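Local coordinates for putative flagellar protein FliS (Parabacteroides merdae ATCC 43184, PDB 4YOK) that is of unknown function but pairs an N-terminal transthyretin-like (prealbumin-like) domain with a C-terminal domain of the E-set clan, at residues E97-L109 / S119-I131. Residues are numbered along the deposited sequence; the frame is centred on the assembly and turned at random.
Sequences EVTPYFMISNEQL and SFMINRIVPDAKI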
loop_
_atom_site.group_PDB
_atom_site.type_symbol
_atom_site.label_atom_id
_atom_site.label_comp_id
_atom_site.label_asym_id
_atom_site.label_seq_id
_atom_site.Cartn_x
_atom_site.Cartn_y
_atom_site.Cartn_z
ATOM N N GLU A 97 5.762 0.809 -12.509
ATOM C CA GLU A 97 6.095 2.149 -11.992
ATOM C C GLU A 97 4.876 3.044 -11.987
ATOM O O GLU A 97 4.156 3.149 -12.991
ATOM C CB GLU A 97 7.195 2.833 -12.843
ATOM C CG GLU A 97 8.612 2.466 -12.464
ATOM C CD GLU A 97 9.128 3.050 -11.157
ATOM O OE1 GLU A 97 9.118 4.291 -10.980
ATOM O OE2 GLU A 97 9.602 2.247 -10.327
ATOM N N VAL A 98 4.625 3.673 -10.835
ATOM C CA VAL A 98 3.520 4.627 -10.661
ATOM C C VAL A 98 4.071 5.940 -10.072
ATOM O O VAL A 98 5.258 6.007 -9.717
ATOM C CB VAL A 98 2.394 4.030 -9.785
ATOM C CG1 VAL A 98 1.810 2.760 -10.432
ATOM C CG2 VAL A 98 2.880 3.774 -8.337
ATOM N N THR A 99 3.217 6.980 -9.975
ATOM C CA THR A 99 3.643 8.258 -9.390
ATOM C C THR A 99 2.822 8.519 -8.133
ATOM O O THR A 99 1.708 9.044 -8.245
ATOM C CB THR A 99 3.546 9.428 -10.374
ATOM O OG1 THR A 99 4.179 9.048 -11.599
ATOM C CG2 THR A 99 4.196 10.707 -9.802
ATOM N N PRO A 100 3.340 8.132 -6.949
ATOM C CA PRO A 100 2.586 8.377 -5.702
ATOM C C PRO A 100 2.420 9.865 -5.429
ATOM O O PRO A 100 3.269 10.648 -5.851
ATOM C CB PRO A 100 3.451 7.725 -4.609
ATOM C CG PRO A 100 4.463 6.861 -5.339
ATOM C CD PRO A 100 4.643 7.489 -6.686
ATOM N N TYR A 101 1.354 10.260 -4.704
ATOM C CA TYR A 101 1.161 11.674 -4.317
ATOM C C TYR A 101 2.216 12.051 -3.276
ATOM O O TYR A 101 2.830 13.106 -3.362
ATOM C CB TYR A 101 -0.250 11.863 -3.726
ATOM C CG TYR A 101 -1.340 11.668 -4.746
ATOM C CD1 TYR A 101 -1.467 12.537 -5.833
ATOM C CD2 TYR A 101 -2.203 10.578 -4.673
ATOM C CE1 TYR A 101 -2.434 12.330 -6.814
ATOM C CE2 TYR A 101 -3.220 10.398 -5.618
ATOM C CZ TYR A 101 -3.329 11.279 -6.682
ATOM O OH TYR A 101 -4.295 11.110 -7.639
ATOM N N PHE A 102 2.432 11.142 -2.317
ATOM C CA PHE A 102 3.360 11.284 -1.195
ATOM C C PHE A 102 4.146 10.007 -0.932
ATOM O O PHE A 102 3.696 8.912 -1.250
ATOM C CB PHE A 102 2.594 11.637 0.111
ATOM C CG PHE A 102 1.837 12.943 0.018
ATOM C CD1 PHE A 102 2.501 14.160 0.159
ATOM C CD2 PHE A 102 0.471 12.956 -0.264
ATOM C CE1 PHE A 102 1.812 15.373 0.010
ATOM C CE2 PHE A 102 -0.221 14.171 -0.393
ATOM C CZ PHE A 102 0.463 15.368 -0.282
HETATM N N MSE A 103 5.325 10.169 -0.343
HETATM C CA MSE A 103 6.157 9.070 0.124
HETATM C C MSE A 103 6.460 9.334 1.604
HETATM O O MSE A 103 6.688 10.477 1.997
HETATM C CB MSE A 103 7.455 8.901 -0.705
HETATM C CG MSE A 103 7.219 8.397 -2.130
HETATM SE SE MSE A 103 6.591 6.513 -2.229
HETATM C CE MSE A 103 8.242 5.659 -1.652
ATOM N N ILE A 104 6.467 8.269 2.401
ATOM C CA ILE A 104 6.803 8.297 3.821
ATOM C C ILE A 104 8.209 7.726 3.934
ATOM O O ILE A 104 8.494 6.706 3.308
ATOM C CB ILE A 104 5.781 7.475 4.664
ATOM C CG1 ILE A 104 4.344 8.008 4.514
ATOM C CG2 ILE A 104 6.198 7.405 6.146
ATOM C CD1 ILE A 104 3.259 6.996 4.974
ATOM N N SER A 105 9.079 8.365 4.723
ATOM C CA SER A 105 10.440 7.863 4.926
ATOM C C SER A 105 10.918 8.175 6.343
ATOM O O SER A 105 10.239 8.904 7.065
ATOM C CB SER A 105 11.396 8.483 3.909
ATOM O OG SER A 105 11.532 9.874 4.126
ATOM N N ASN A 106 12.083 7.606 6.734
ATOM C CA ASN A 106 12.749 7.829 8.027
ATOM C C ASN A 106 11.812 7.571 9.226
ATOM O O ASN A 106 11.860 8.301 10.212
ATOM C CB ASN A 106 13.307 9.269 8.077
ATOM C CG ASN A 106 14.429 9.476 9.065
ATOM O OD1 ASN A 106 15.200 8.555 9.389
ATOM N ND2 ASN A 106 14.535 10.701 9.568
ATOM N N GLU A 107 10.979 6.532 9.147
ATOM C CA GLU A 107 9.996 6.245 10.207
ATOM C C GLU A 107 10.613 5.703 11.470
ATOM O O GLU A 107 11.441 4.787 11.440
ATOM C CB GLU A 107 8.927 5.241 9.749
ATOM C CG GLU A 107 8.254 5.629 8.454
ATOM C CD GLU A 107 8.838 4.930 7.241
ATOM O OE1 GLU A 107 10.042 4.595 7.267
ATOM O OE2 GLU A 107 8.097 4.738 6.253
ATOM N N GLN A 108 10.176 6.256 12.594
ATOM C CA GLN A 108 10.556 5.791 13.927
ATOM C C GLN A 108 9.266 5.656 14.724
ATOM O O GLN A 108 8.643 6.666 15.066
ATOM C CB GLN A 108 11.580 6.715 14.598
ATOM C CG GLN A 108 13.029 6.383 14.191
ATOM C CD GLN A 108 13.484 5.001 14.645
ATOM O OE1 GLN A 108 14.081 4.234 13.875
ATOM N NE2 GLN A 108 13.188 4.635 15.897
ATOM N N LEU A 109 8.807 4.408 14.894
ATOM C CA LEU A 109 7.535 4.101 15.570
ATOM C C LEU A 109 7.790 3.358 16.865
ATOM O O LEU A 109 8.557 2.400 16.891
ATOM C CB LEU A 109 6.596 3.275 14.664
ATOM C CG LEU A 109 6.478 3.728 13.183
ATOM C CD1 LEU A 109 5.525 2.814 12.417
ATOM C CD2 LEU A 109 5.998 5.207 13.067
ATOM N N SER A 119 7.681 9.469 14.546
ATOM C CA SER A 119 8.439 10.531 13.899
ATOM C C SER A 119 8.770 10.030 12.512
ATOM O O SER A 119 9.188 8.882 12.382
ATOM C CB SER A 119 9.709 10.854 14.690
ATOM O OG SER A 119 9.334 11.545 15.869
ATOM N N PHE A 120 8.533 10.843 11.474
ATOM C CA PHE A 120 8.793 10.436 10.088
ATOM C C PHE A 120 8.748 11.640 9.181
ATOM O O PHE A 120 8.423 12.749 9.629
ATOM C CB PHE A 120 7.799 9.339 9.598
ATOM C CG PHE A 120 6.335 9.682 9.771
ATOM C CD1 PHE A 120 5.693 9.468 10.987
ATOM C CD2 PHE A 120 5.577 10.122 8.694
ATOM C CE1 PHE A 120 4.341 9.772 11.144
ATOM C CE2 PHE A 120 4.212 10.401 8.846
ATOM C CZ PHE A 120 3.617 10.269 10.082
HETATM N N MSE A 121 9.138 11.437 7.930
HETATM C CA MSE A 121 9.126 12.468 6.904
HETATM C C MSE A 121 8.062 12.163 5.856
HETATM O O MSE A 121 7.927 11.019 5.422
HETATM C CB MSE A 121 10.505 12.540 6.225
HETATM C CG MSE A 121 11.552 13.153 7.107
HETATM SE SE MSE A 121 11.794 14.996 6.560
HETATM C CE MSE A 121 12.505 14.642 4.718
ATOM N N ILE A 122 7.320 13.187 5.457
ATOM C CA ILE A 122 6.326 13.093 4.390
ATOM C C ILE A 122 6.865 13.927 3.258
ATOM O O ILE A 122 7.022 15.148 3.407
ATOM C CB ILE A 122 4.894 13.523 4.800
ATOM C CG1 ILE A 122 4.332 12.611 5.912
ATOM C CG2 ILE A 122 3.966 13.536 3.542
ATOM C CD1 ILE A 122 3.079 13.204 6.619
ATOM N N ASN A 123 7.205 13.267 2.166
ATOM C CA ASN A 123 7.754 13.900 0.971
ATOM C C ASN A 123 6.666 14.033 -0.078
ATOM O O ASN A 123 6.086 13.020 -0.486
ATOM C CB ASN A 123 8.921 13.046 0.433
ATOM C CG ASN A 123 9.903 12.651 1.519
ATOM O OD1 ASN A 123 10.599 13.501 2.060
ATOM N ND2 ASN A 123 9.866 11.390 1.968
ATOM N N ARG A 124 6.414 15.269 -0.541
ATOM C CA ARG A 124 5.426 15.513 -1.589
ATOM C C ARG A 124 6.062 15.215 -2.954
ATOM O O ARG A 124 7.081 15.822 -3.309
ATOM C CB ARG A 124 4.888 16.953 -1.526
ATOM C CG ARG A 124 3.765 17.201 -2.549
ATOM C CD ARG A 124 3.149 18.598 -2.491
ATOM N NE ARG A 124 4.177 19.633 -2.599
ATOM C CZ ARG A 124 4.419 20.539 -1.655
ATOM N NH1 ARG A 124 3.700 20.553 -0.535
ATOM N NH2 ARG A 124 5.372 21.445 -1.827
ATOM N N ILE A 125 5.492 14.260 -3.688
ATOM C CA ILE A 125 5.980 13.872 -5.026
ATOM C C ILE A 125 5.227 14.657 -6.105
ATOM O O ILE A 125 5.852 15.114 -7.068
ATOM C CB ILE A 125 5.870 12.323 -5.245
ATOM C CG1 ILE A 125 6.590 11.499 -4.124
ATOM C CG2 ILE A 125 6.325 11.890 -6.635
ATOM C CD1 ILE A 125 8.115 11.774 -3.897
ATOM N N VAL A 126 3.888 14.782 -5.972
ATOM C CA VAL A 126 3.060 15.482 -6.973
ATOM C C VAL A 126 2.917 16.940 -6.509
ATOM O O VAL A 126 2.450 17.165 -5.405
ATOM C CB VAL A 126 1.713 14.734 -7.171
ATOM C CG1 VAL A 126 0.753 15.493 -8.101
ATOM C CG2 VAL A 126 1.976 13.322 -7.703
ATOM N N PRO A 127 3.344 17.930 -7.325
ATOM C CA PRO A 127 3.368 19.331 -6.861
ATOM C C PRO A 127 2.077 19.910 -6.285
ATOM O O PRO A 127 2.161 20.725 -5.366
ATOM C CB PRO A 127 3.756 20.105 -8.124
ATOM C CG PRO A 127 4.575 19.162 -8.878
ATOM C CD PRO A 127 3.973 17.811 -8.659
ATOM N N ASP A 128 0.909 19.533 -6.807
ATOM C CA ASP A 128 -0.322 20.144 -6.293
ATOM C C ASP A 128 -1.096 19.231 -5.326
ATOM O O ASP A 128 -2.231 19.545 -4.972
ATOM C CB ASP A 128 -1.227 20.573 -7.460
ATOM C CG ASP A 128 -0.841 21.897 -8.080
ATOM O OD1 ASP A 128 -0.299 22.761 -7.349
ATOM O OD2 ASP A 128 -1.127 22.095 -9.281
ATOM N N ALA A 129 -0.471 18.143 -4.857
ATOM C CA ALA A 129 -1.134 17.239 -3.921
ATOM C C ALA A 129 -1.168 17.839 -2.520
ATOM O O ALA A 129 -0.234 18.542 -2.103
ATOM C CB ALA A 129 -0.431 15.888 -3.899
ATOM N N LYS A 130 -2.251 17.536 -1.792
ATOM C CA LYS A 130 -2.479 18.003 -0.430
ATOM C C LYS A 130 -2.776 16.813 0.464
ATOM O O LYS A 130 -3.445 15.874 0.021
ATOM C CB LYS A 130 -3.652 19.009 -0.368
ATOM C CG LYS A 130 -3.452 20.313 -1.157
ATOM C CD LYS A 130 -2.361 21.218 -0.565
ATOM C CE LYS A 130 -2.094 22.457 -1.394
ATOM N NZ LYS A 130 -3.099 23.523 -1.145
ATOM N N ILE A 131 -2.374 16.888 1.731
ATOM C CA ILE A 131 -2.635 15.782 2.673
ATOM C C ILE A 131 -4.049 15.912 3.247
ATOM O O ILE A 131 -4.408 16.972 3.745
ATOM C CB ILE A 131 -1.581 15.712 3.817
ATOM C CG1 ILE A 131 -0.145 15.506 3.276
ATOM C CG2 ILE A 131 -1.954 14.631 4.863
ATOM C CD1 ILE A 131 0.956 15.827 4.261
#
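Phe102 and Ile131 meet where a two-stranded ladder gives way to the loop beyond it, and the pair illustrates how one aromatic side chain can bind a hairpin to the strand that follows. CG of Phe102 lies anti to its carbonyl carbon (chi1 -61°), which carries the ring across the neighbouring strand. There CD1 of Phe102 rests 3.7 Å from CG2 of Ile122, while the CB and CG methylenes of Arg124 run alongside the ring. Farther out, CZ of Phe102 reaches CB of Ala129, and CG1 of Ile131 lies over one face, a CH-pi contact 3.9 Å from the ring centroid; Lys130 backbone atoms sit at the edge. A leucine in place of this ring would probably fall short of Ala129 and Ile131, opening a gap between the hairpin and the returning chain.

On the other face of the sheet, the amide of Asn123 braces the ladder. Its ND2 donates to OG of Ser105 at 3.1 Å, with the hydroxyl oxygen in the amide plane, and bonds weakly to the carbonyl O of Met103, which already accepts from Asn123 N at 2.8 Å. Ser105 meets this donor with OG set between its own backbone N and carbonyl carbon (chi1 66°). Nearby, CG of Met103, a selenomethionine, packs 3.7 Å from CG1 of Ile125, and both side chains touch Tyr18 of the N-terminal domain. Two successive amides, Ile125 N (2.9 Å) and Val126 N, converge on Tyr101 O from the same face of its carbonyl plane.

Antiparallel pairs run from Phe102–Arg124 to Gln108–Ser119, with a one-residue register shift after Ser105. This is a beta hairpin with a beta bulge, at one side of a three-stranded antiparallel sheet completed by strand 161-168 in the E-set-like domain.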